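Local coordinates for protein lovastatin nonaketide synthase, polyketide synthase component (Aspergillus terreus, PDB 7CPX) that builds the dihydromonacolin L polyketide of lovastatin from malonyl-CoA, with NADPH as reductant and S-adenosylmethionine as methyl donor, as a homodimeric multidomain synthase partnered by LovC, at residues A[2240-2248]-A[2261-2270]; A[1730-1739]-A[2312-2323]. The protein carries 2 engineered substitutions. All coordinates share one frame; numbering follows the deposited sequence.

Contact 1: A[2240-2248]-A[2261-2270]; sequences AFGPLVLQD and MVLNPKVEGV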
loop_
_atom_site.group_PDB
_atom_site.type_symbol
_atom_site.label_atom_id
_atom_site.label_comp_id
_atom_site.label_asym_id
_atom_site.label_seq_id
_atom_site.Cartn_x
_atom_site.Cartn_y
_atom_site.Cartn_z
ATOM N N ALA A 2240 -41.419 -45.486 -13.832
ATOM C CA ALA A 2240 -41.433 -44.159 -14.441
ATOM C C ALA A 2240 -41.726 -44.367 -15.924
ATOM O O ALA A 2240 -40.814 -44.498 -16.742
ATOM C CB ALA A 2240 -40.119 -43.430 -14.220
ATOM N N PHE A 2241 -43.008 -44.392 -16.262
ATOM C CA PHE A 2241 -43.464 -44.749 -17.599
ATOM C C PHE A 2241 -43.419 -43.512 -18.489
ATOM O O PHE A 2241 -44.257 -42.615 -18.357
ATOM C CB PHE A 2241 -44.873 -45.329 -17.531
ATOM C CG PHE A 2241 -45.388 -45.827 -18.843
ATOM C CD1 PHE A 2241 -46.043 -44.976 -19.711
ATOM C CD2 PHE A 2241 -45.223 -47.149 -19.208
ATOM C CE1 PHE A 2241 -46.513 -45.430 -20.922
ATOM C CE2 PHE A 2241 -45.696 -47.613 -20.413
ATOM C CZ PHE A 2241 -46.346 -46.754 -21.272
ATOM N N GLY A 2242 -42.443 -43.462 -19.396
ATOM C CA GLY A 2242 -42.326 -42.355 -20.314
ATOM C C GLY A 2242 -41.923 -42.718 -21.734
ATOM O O GLY A 2242 -41.227 -41.945 -22.401
ATOM N N PRO A 2243 -42.338 -43.883 -22.235
ATOM C CA PRO A 2243 -42.091 -44.184 -23.650
ATOM C C PRO A 2243 -42.815 -43.184 -24.536
ATOM O O PRO A 2243 -43.928 -42.753 -24.230
ATOM C CB PRO A 2243 -42.647 -45.600 -23.816
ATOM C CG PRO A 2243 -43.706 -45.694 -22.794
ATOM C CD PRO A 2243 -43.219 -44.890 -21.623
ATOM N N LEU A 2244 -42.176 -42.816 -25.643
ATOM C CA LEU A 2244 -42.685 -41.739 -26.479
ATOM C C LEU A 2244 -42.469 -42.049 -27.950
ATOM O O LEU A 2244 -41.375 -42.457 -28.353
ATOM C CB LEU A 2244 -42.005 -40.412 -26.128
ATOM C CG LEU A 2244 -42.438 -39.207 -26.962
ATOM C CD1 LEU A 2244 -43.918 -38.951 -26.779
ATOM C CD2 LEU A 2244 -41.626 -37.981 -26.589
ATOM N N VAL A 2245 -43.519 -41.854 -28.741
ATOM C CA VAL A 2245 -43.430 -41.803 -30.195
ATOM C C VAL A 2245 -44.309 -40.652 -30.659
ATOM O O VAL A 2245 -45.458 -40.530 -30.223
ATOM C CB VAL A 2245 -43.866 -43.123 -30.856
ATOM C CG1 VAL A 2245 -43.669 -43.044 -32.358
ATOM C CG2 VAL A 2245 -43.089 -44.286 -30.272
ATOM N N LEU A 2246 -43.775 -39.806 -31.534
ATOM C CA LEU A 2246 -44.439 -38.577 -31.938
ATOM C C LEU A 2246 -44.750 -38.598 -33.427
ATOM O O LEU A 2246 -43.936 -39.051 -34.238
ATOM C CB LEU A 2246 -43.577 -37.355 -31.607
ATOM C CG LEU A 2246 -43.408 -37.046 -30.119
ATOM C CD1 LEU A 2246 -42.433 -35.899 -29.917
ATOM C CD2 LEU A 2246 -44.752 -36.723 -29.486
ATOM N N GLN A 2247 -45.939 -38.103 -33.772
ATOM C CA GLN A 2247 -46.366 -37.936 -35.164
ATOM C C GLN A 2247 -47.135 -36.618 -35.231
ATOM O O GLN A 2247 -48.346 -36.580 -34.996
ATOM C CB GLN A 2247 -47.210 -39.111 -35.635
ATOM C CG GLN A 2247 -46.415 -40.372 -35.909
ATOM C CD GLN A 2247 -45.480 -40.224 -37.092
ATOM O OE1 GLN A 2247 -45.533 -39.233 -37.820
ATOM N NE2 GLN A 2247 -44.615 -41.210 -37.290
ATOM N N ASP A 2248 -46.423 -35.542 -35.552
ATOM C CA ASP A 2248 -47.014 -34.207 -35.620
ATOM C C ASP A 2248 -47.833 -34.117 -36.900
ATOM O O ASP A 2248 -47.333 -33.748 -37.964
ATOM C CB ASP A 2248 -45.932 -33.138 -35.570
ATOM C CG ASP A 2248 -45.078 -33.232 -34.322
ATOM O OD1 ASP A 2248 -45.589 -33.711 -33.288
ATOM O OD2 ASP A 2248 -43.898 -32.827 -34.374
ATOM N N MET A 2261 -49.259 -46.160 -33.519
ATOM C CA MET A 2261 -47.836 -45.987 -33.260
ATOM C C MET A 2261 -47.607 -45.145 -32.015
ATOM O O MET A 2261 -46.711 -45.437 -31.215
ATOM C CB MET A 2261 -47.171 -45.336 -34.473
ATOM C CG MET A 2261 -45.658 -45.280 -34.412
ATOM S SD MET A 2261 -44.964 -44.117 -35.606
ATOM C CE MET A 2261 -45.761 -44.651 -37.120
ATOM N N VAL A 2262 -48.398 -44.093 -31.837
ATOM C CA VAL A 2262 -48.211 -43.224 -30.681
ATOM C C VAL A 2262 -48.933 -43.748 -29.441
ATOM O O VAL A 2262 -48.490 -43.488 -28.317
ATOM C CB VAL A 2262 -48.667 -41.795 -31.006
ATOM C CG1 VAL A 2262 -48.492 -40.895 -29.797
ATOM C CG2 VAL A 2262 -47.899 -41.252 -32.199
ATOM N N LEU A 2263 -50.035 -44.479 -29.611
ATOM C CA LEU A 2263 -50.798 -44.952 -28.462
ATOM C C LEU A 2263 -50.158 -46.182 -27.834
ATOM O O LEU A 2263 -49.827 -46.182 -26.645
ATOM C CB LEU A 2263 -52.236 -45.267 -28.877
ATOM C CG LEU A 2263 -53.279 -44.173 -28.652
ATOM C CD1 LEU A 2263 -52.896 -42.892 -29.353
ATOM C CD2 LEU A 2263 -54.627 -44.654 -29.141
ATOM N N ASN A 2264 -49.974 -47.238 -28.624
ATOM C CA ASN A 2264 -49.544 -48.519 -28.069
ATOM C C ASN A 2264 -48.332 -48.382 -27.161
ATOM O O ASN A 2264 -48.381 -48.894 -26.033
ATOM C CB ASN A 2264 -49.277 -49.502 -29.216
ATOM C CG ASN A 2264 -50.459 -49.634 -30.155
ATOM O OD1 ASN A 2264 -51.337 -48.772 -30.189
ATOM N ND2 ASN A 2264 -50.486 -50.715 -30.925
ATOM N N PRO A 2265 -47.263 -47.675 -27.542
ATOM C CA PRO A 2265 -46.167 -47.471 -26.582
ATOM C C PRO A 2265 -46.640 -46.849 -25.286
ATOM O O PRO A 2265 -46.164 -47.224 -24.208
ATOM C CB PRO A 2265 -45.204 -46.545 -27.339
ATOM C CG PRO A 2265 -45.552 -46.704 -28.775
ATOM C CD PRO A 2265 -47.022 -46.964 -28.807
ATOM N N LYS A 2266 -47.572 -45.899 -25.365
ATOM C CA LYS A 2266 -48.152 -45.313 -24.162
ATOM C C LYS A 2266 -49.301 -46.163 -23.634
ATOM O O LYS A 2266 -49.229 -46.712 -22.531
ATOM C CB LYS A 2266 -48.641 -43.892 -24.459
ATOM C CG LYS A 2266 -47.549 -42.890 -24.791
ATOM C CD LYS A 2266 -47.170 -42.049 -23.583
ATOM C CE LYS A 2266 -46.380 -40.818 -23.991
ATOM N NZ LYS A 2266 -45.951 -40.013 -22.816
ATOM N N VAL A 2267 -50.364 -46.296 -24.432
ATOM C CA VAL A 2267 -51.593 -46.932 -23.961
ATOM C C VAL A 2267 -51.343 -48.394 -23.620
ATOM O O VAL A 2267 -51.574 -48.837 -22.489
ATOM C CB VAL A 2267 -52.704 -46.788 -25.017
ATOM C CG1 VAL A 2267 -53.951 -47.538 -24.579
ATOM C CG2 VAL A 2267 -53.006 -45.319 -25.263
ATOM N N GLU A 2268 -50.893 -49.174 -24.605
ATOM C CA GLU A 2268 -50.695 -50.596 -24.366
ATOM C C GLU A 2268 -49.596 -50.830 -23.341
ATOM O O GLU A 2268 -49.665 -51.794 -22.573
ATOM C CB GLU A 2268 -50.367 -51.309 -25.679
ATOM C CG GLU A 2268 -50.194 -52.813 -25.551
ATOM C CD GLU A 2268 -51.446 -53.510 -25.055
ATOM O OE1 GLU A 2268 -52.524 -52.879 -25.057
ATOM O OE2 GLU A 2268 -51.352 -54.692 -24.661
ATOM N N GLY A 2269 -48.587 -49.960 -23.305
ATOM C CA GLY A 2269 -47.548 -50.102 -22.301
ATOM C C GLY A 2269 -48.085 -49.957 -20.889
ATOM O O GLY A 2269 -47.805 -50.784 -20.015
ATOM N N VAL A 2270 -48.876 -48.907 -20.649
ATOM C CA VAL A 2270 -49.446 -48.723 -19.320
ATOM C C VAL A 2270 -50.413 -49.852 -19.006
ATOM O O VAL A 2270 -50.496 -50.310 -17.865
ATOM C CB VAL A 2270 -50.125 -47.346 -19.183
ATOM C CG1 VAL A 2270 -49.116 -46.240 -19.355
ATOM C CG2 VAL A 2270 -51.273 -47.183 -20.171
#

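Contact 2: A[1730-1739]-A[2312-2323]; sequences AWVQHPHQAS and CYLQALAQQRVA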
loop_
_atom_site.group_PDB
_atom_site.type_symbol
_atom_site.label_atom_id
_atom_site.label_comp_id
_atom_site.label_asym_id
_atom_site.label_seq_id
_atom_site.Cartn_x
_atom_site.Cartn_y
_atom_site.Cartn_z
ATOM N N ALA A 1730 -64.709 -41.459 -17.203
ATOM C CA ALA A 1730 -63.565 -41.755 -18.058
ATOM C C ALA A 1730 -62.268 -41.757 -17.264
ATOM O O ALA A 1730 -61.446 -42.672 -17.391
ATOM C CB ALA A 1730 -63.487 -40.731 -19.189
ATOM N N TRP A 1731 -62.067 -40.736 -16.432
ATOM C CA TRP A 1731 -60.776 -40.559 -15.784
ATOM C C TRP A 1731 -60.547 -41.577 -14.676
ATOM O O TRP A 1731 -59.394 -41.875 -14.345
ATOM C CB TRP A 1731 -60.664 -39.139 -15.233
ATOM C CG TRP A 1731 -60.690 -38.091 -16.301
ATOM C CD1 TRP A 1731 -61.723 -37.256 -16.604
ATOM C CD2 TRP A 1731 -59.637 -37.774 -17.217
ATOM N NE1 TRP A 1731 -61.379 -36.435 -17.647
ATOM C CE2 TRP A 1731 -60.102 -36.733 -18.043
ATOM C CE3 TRP A 1731 -58.345 -38.266 -17.418
ATOM C CZ2 TRP A 1731 -59.323 -36.177 -19.052
ATOM C CZ3 TRP A 1731 -57.573 -37.712 -18.420
ATOM C CH2 TRP A 1731 -58.064 -36.678 -19.224
ATOM N N VAL A 1732 -61.614 -42.129 -14.099
ATOM C CA VAL A 1732 -61.475 -43.009 -12.945
ATOM C C VAL A 1732 -61.830 -44.463 -13.243
ATOM O O VAL A 1732 -61.443 -45.350 -12.466
ATOM C CB VAL A 1732 -62.331 -42.501 -11.768
ATOM C CG1 VAL A 1732 -61.894 -43.165 -10.470
ATOM C CG2 VAL A 1732 -62.249 -40.986 -11.672
ATOM N N GLN A 1733 -62.559 -44.738 -14.324
ATOM C CA GLN A 1733 -62.993 -46.098 -14.620
ATOM C C GLN A 1733 -62.796 -46.531 -16.065
ATOM O O GLN A 1733 -62.706 -47.740 -16.309
ATOM C CB GLN A 1733 -64.479 -46.271 -14.264
ATOM C CG GLN A 1733 -64.811 -45.951 -12.817
ATOM C CD GLN A 1733 -64.127 -46.885 -11.839
ATOM O OE1 GLN A 1733 -63.546 -47.896 -12.232
ATOM N NE2 GLN A 1733 -64.192 -46.549 -10.556
ATOM N N HIS A 1734 -62.726 -45.609 -17.023
ATOM C CA HIS A 1734 -62.642 -45.945 -18.444
ATOM C C HIS A 1734 -61.536 -45.123 -19.090
ATOM O O HIS A 1734 -61.793 -44.063 -19.678
ATOM C CB HIS A 1734 -63.983 -45.715 -19.139
ATOM C CG HIS A 1734 -65.066 -46.634 -18.672
ATOM N ND1 HIS A 1734 -65.460 -47.744 -19.389
ATOM C CD2 HIS A 1734 -65.833 -46.617 -17.556
ATOM C CE1 HIS A 1734 -66.427 -48.366 -18.737
ATOM N NE2 HIS A 1734 -66.671 -47.702 -17.622
ATOM N N PRO A 1735 -60.287 -45.583 -19.002
ATOM C CA PRO A 1735 -59.182 -44.824 -19.609
ATOM C C PRO A 1735 -59.322 -44.617 -21.107
ATOM O O PRO A 1735 -58.769 -43.645 -21.630
ATOM C CB PRO A 1735 -57.951 -45.674 -19.272
ATOM C CG PRO A 1735 -58.340 -46.428 -18.049
ATOM C CD PRO A 1735 -59.802 -46.717 -18.199
ATOM N N HIS A 1736 -60.024 -45.501 -21.819
ATOM C CA HIS A 1736 -60.241 -45.279 -23.247
ATOM C C HIS A 1736 -61.090 -44.035 -23.476
ATOM O O HIS A 1736 -60.821 -43.238 -24.387
ATOM C CB HIS A 1736 -60.907 -46.505 -23.872
ATOM C CG HIS A 1736 -60.221 -47.795 -23.549
ATOM N ND1 HIS A 1736 -60.299 -48.389 -22.308
ATOM C CD2 HIS A 1736 -59.445 -48.607 -24.306
ATOM C CE1 HIS A 1736 -59.600 -49.510 -22.313
ATOM N NE2 HIS A 1736 -59.073 -49.665 -23.513
ATOM N N GLN A 1737 -62.126 -43.856 -22.656
ATOM C CA GLN A 1737 -62.909 -42.631 -22.720
ATOM C C GLN A 1737 -62.035 -41.415 -22.451
ATOM O O GLN A 1737 -62.243 -40.356 -23.050
ATOM C CB GLN A 1737 -64.058 -42.697 -21.716
ATOM C CG GLN A 1737 -64.987 -43.882 -21.910
ATOM C CD GLN A 1737 -66.074 -43.956 -20.858
ATOM O OE1 GLN A 1737 -66.229 -43.048 -20.042
ATOM N NE2 GLN A 1737 -66.831 -45.047 -20.865
ATOM N N ALA A 1738 -61.041 -41.550 -21.573
ATOM C CA ALA A 1738 -60.137 -40.435 -21.312
ATOM C C ALA A 1738 -59.199 -40.185 -22.484
ATOM O O ALA A 1738 -58.816 -39.039 -22.735
ATOM C CB ALA A 1738 -59.333 -40.694 -20.044
ATOM N N SER A 1739 -58.807 -41.238 -23.201
ATOM C CA SER A 1739 -58.038 -41.041 -24.425
ATOM C C SER A 1739 -58.855 -40.263 -25.439
ATOM O O SER A 1739 -58.339 -39.368 -26.122
ATOM C CB SER A 1739 -57.619 -42.387 -25.009
ATOM O OG SER A 1739 -57.318 -43.310 -23.984
ATOM N N CYS A 2312 -53.595 -38.753 -22.042
ATOM C CA CYS A 2312 -54.817 -38.783 -21.252
ATOM C C CYS A 2312 -55.200 -40.206 -20.868
ATOM O O CYS A 2312 -55.762 -40.423 -19.790
ATOM C CB CYS A 2312 -55.952 -38.096 -22.005
ATOM S SG CYS A 2312 -55.786 -36.295 -22.057
ATOM N N TYR A 2313 -54.896 -41.188 -21.717
ATOM C CA TYR A 2313 -55.017 -42.575 -21.286
ATOM C C TYR A 2313 -54.103 -42.832 -20.099
ATOM O O TYR A 2313 -54.486 -43.514 -19.141
ATOM C CB TYR A 2313 -54.684 -43.541 -22.418
ATOM C CG TYR A 2313 -55.001 -44.986 -22.087
ATOM C CD1 TYR A 2313 -54.175 -45.723 -21.253
ATOM C CD2 TYR A 2313 -56.129 -45.610 -22.601
ATOM C CE1 TYR A 2313 -54.460 -47.037 -20.941
ATOM C CE2 TYR A 2313 -56.420 -46.925 -22.298
ATOM C CZ TYR A 2313 -55.583 -47.634 -21.467
ATOM O OH TYR A 2313 -55.866 -48.945 -21.160
ATOM N N LEU A 2314 -52.882 -42.302 -20.154
ATOM C CA LEU A 2314 -51.972 -42.430 -19.017
ATOM C C LEU A 2314 -52.574 -41.806 -17.763
ATOM O O LEU A 2314 -52.533 -42.395 -16.675
ATOM C CB LEU A 2314 -50.631 -41.771 -19.350
ATOM C CG LEU A 2314 -49.535 -42.674 -19.918
ATOM C CD1 LEU A 2314 -50.054 -43.510 -21.073
ATOM C CD2 LEU A 2314 -48.343 -41.842 -20.360
ATOM N N GLN A 2315 -53.138 -40.606 -17.900
ATOM C CA GLN A 2315 -53.724 -39.916 -16.754
ATOM C C GLN A 2315 -54.860 -40.727 -16.153
ATOM O O GLN A 2315 -54.943 -40.896 -14.931
ATOM C CB GLN A 2315 -54.232 -38.537 -17.172
ATOM C CG GLN A 2315 -53.153 -37.526 -17.490
ATOM C CD GLN A 2315 -53.724 -36.206 -17.967
ATOM O OE1 GLN A 2315 -54.938 -36.059 -18.112
ATOM N NE2 GLN A 2315 -52.852 -35.236 -18.214
ATOM N N ALA A 2316 -55.757 -41.228 -17.000
ATOM C CA ALA A 2316 -56.897 -41.983 -16.498
ATOM C C ALA A 2316 -56.469 -43.310 -15.896
ATOM O O ALA A 2316 -57.065 -43.760 -14.913
ATOM C CB ALA A 2316 -57.910 -42.211 -17.611
ATOM N N LEU A 2317 -55.453 -43.958 -16.467
ATOM C CA LEU A 2317 -54.950 -45.183 -15.862
ATOM C C LEU A 2317 -54.364 -44.899 -14.488
ATOM O O LEU A 2317 -54.592 -45.658 -13.543
ATOM C CB LEU A 2317 -53.909 -45.840 -16.763
ATOM C CG LEU A 2317 -53.449 -47.209 -16.258
ATOM C CD1 LEU A 2317 -53.372 -48.205 -17.398
ATOM C CD2 LEU A 2317 -52.107 -47.102 -15.554
ATOM N N ALA A 2318 -53.624 -43.798 -14.350
ATOM C CA ALA A 2318 -53.098 -43.430 -13.038
ATOM C C ALA A 2318 -54.232 -43.177 -12.053
ATOM O O ALA A 2318 -54.189 -43.626 -10.901
ATOM C CB ALA A 2318 -52.214 -42.188 -13.157
ATOM N N GLN A 2319 -55.260 -42.453 -12.496
ATOM C CA GLN A 2319 -56.362 -42.103 -11.608
ATOM C C GLN A 2319 -57.129 -43.342 -11.164
ATOM O O GLN A 2319 -57.431 -43.508 -9.976
ATOM C CB GLN A 2319 -57.285 -41.109 -12.311
ATOM C CG GLN A 2319 -56.732 -39.697 -12.361
ATOM C CD GLN A 2319 -57.294 -38.887 -13.510
ATOM O OE1 GLN A 2319 -57.531 -39.413 -14.597
ATOM N NE2 GLN A 2319 -57.508 -37.599 -13.277
ATOM N N GLN A 2320 -57.452 -44.232 -12.105
ATOM C CA GLN A 2320 -58.182 -45.446 -11.761
ATOM C C GLN A 2320 -57.312 -46.439 -11.007
ATOM O O GLN A 2320 -57.843 -47.293 -10.290
ATOM C CB GLN A 2320 -58.745 -46.097 -13.026
ATOM C CG GLN A 2320 -57.696 -46.661 -13.965
ATOM C CD GLN A 2320 -57.724 -48.174 -14.019
ATOM O OE1 GLN A 2320 -56.865 -48.844 -13.446
ATOM N NE2 GLN A 2320 -58.714 -48.721 -14.715
ATOM N N ARG A 2321 -55.990 -46.343 -11.153
ATOM C CA ARG A 2321 -55.076 -47.180 -10.391
ATOM C C ARG A 2321 -54.995 -46.717 -8.944
ATOM O O ARG A 2321 -54.931 -47.542 -8.026
ATOM C CB ARG A 2321 -53.700 -47.153 -11.058
ATOM C CG ARG A 2321 -52.630 -47.936 -10.342
ATOM C CD ARG A 2321 -51.360 -48.018 -11.168
ATOM N NE ARG A 2321 -50.245 -48.510 -10.371
ATOM C CZ ARG A 2321 -49.977 -49.793 -10.169
ATOM N NH1 ARG A 2321 -50.712 -50.746 -10.717
ATOM N NH2 ARG A 2321 -48.952 -50.128 -9.394
ATOM N N VAL A 2322 -54.996 -45.401 -8.725
ATOM C CA VAL A 2322 -55.109 -44.881 -7.367
ATOM C C VAL A 2322 -56.464 -45.244 -6.775
ATOM O O VAL A 2322 -56.560 -45.650 -5.610
ATOM C CB VAL A 2322 -54.874 -43.361 -7.351
ATOM C CG1 VAL A 2322 -55.331 -42.770 -6.028
ATOM C CG2 VAL A 2322 -53.410 -43.062 -7.589
ATOM N N ALA A 2323 -57.530 -45.105 -7.564
ATOM C CA ALA A 2323 -58.851 -45.516 -7.107
ATOM C C ALA A 2323 -58.902 -47.003 -6.791
ATOM O O ALA A 2323 -59.778 -47.436 -6.035
ATOM C CB ALA A 2323 -59.902 -45.172 -8.162
#

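Contact 1: A[2240-2248]-A[2261-2270]
The F2241 ring lies against the helix 2261-2270, with the CG1 methyl of V2270 over one face near the rim, though the closeness of this approach is doubtful in the model, and CD of P2243, two residues on, over the centre of the opposite face. CG of F2241 is trans to its backbone N (chi1 -175°), a setting that carries CZ down to the backbone around P2265 and K2266; the carbonyl oxygen of P2265 meets the ring at its edge. G2269, lacking a side chain, lets the ring approach its backbone, CE2 of F2241 lying 3.4 Å from its carbonyl C. Further along, the K2266 chain turns at chi2 and passes alongside the P2243 carbonyl, so that CD lies 3.4 Å from P2243 O, while its amine is hydrogen-bonded to N2311.

V2245 spreads its two methyls over neighbouring turns: CG1 touches CG of M2261 at 3.6 Å, and CG2 reaches CG of P2265 at 3.8 Å. The carbonyl oxygen of V2245 in turn rests against both methyls of V2262. At the far end the Q2247 chain, bent at chi2, crosses M2261 at about a right angle and directs NE2 to SD in a weak hydrogen bond of 3.4 Å, nearly straight at 165°.

G2242, P2243, L2244, V2245, P2265 and K2266 all belong to the NADP pocket of the ketoreductase, so the contact forms part of the wall of the cofactor site, consistent with the C-terminal strand ends that bind the dinucleotide in Rossmann-type dehydrogenases. Strand 2236-2241 runs in the parallel sheet between 2158-2162 and 2288-2294, and helix 2256-2276 makes the crossover to the latter; helix 2305-2323 flanks the contact, Y2307 touching L2244 and N2306 touching V2262, while F2341 packs on L2244 and L2246.

Contact 2: A[1730-1739]-A[2312-2323]
With chi1 at -171°, Y2313 swings its ring out beside helix 1735-1739, while W1731, its CG trans to the carbonyl carbon (chi1 -64°), lays its indole along the C2312 and Q2315 side of the other helix. CB of P1735 sits over one face of the Y2313 ring, 3.7 Å from the centroid. The edge of the same ring points at the face of H1736 in a T-shaped pair, centroids 5.3 Å apart and planes almost perpendicular. P1735 is a knob in the hole formed by Y2313, A2316, L2317 and Q2320, and the two helix segments run nearly antiparallel, at 150° with their axes 7.5 Å apart. Segment 1730-1739 lies in the beta-alpha-beta unit between parallel strands 1720-1728 and 1755-1761, consistent with the structural subdomain of a ketoreductase packing on the catalytic one. SG of C2312 meets the W1731 ring at its edge, 3.7 Å from CH2. S1739 OG lies at the Y2313 edge, held by its 2.8 Å hydrogen bond to P1735 O, which S1739 N reaches from the opposite face. Ahead of the helix start, CG1 of V1732 packs on CB of A2323 at 3.7 Å.

Contacts 1 and 2 have centres about 15 Å apart and abut through helix 2305-2323. Y2313 is shared by the two: its CE2 lies 3.4 Å from V2267 CG1, and V2270 also packs on its ring, on the side of helix 2256-2276, while P1735 and H1736 approach it from contact 2. The next residue, L2314, touches the aliphatic part of K2266, CD2 to CD 3.4 Å. Contact 1 supplies six residues of the NADP pocket; contact 2 lies away from the annotated sites, at the seam with segment 1730-1739. In sequence, contact 1 is nested within the loop of 572 residues that contact 2 closes.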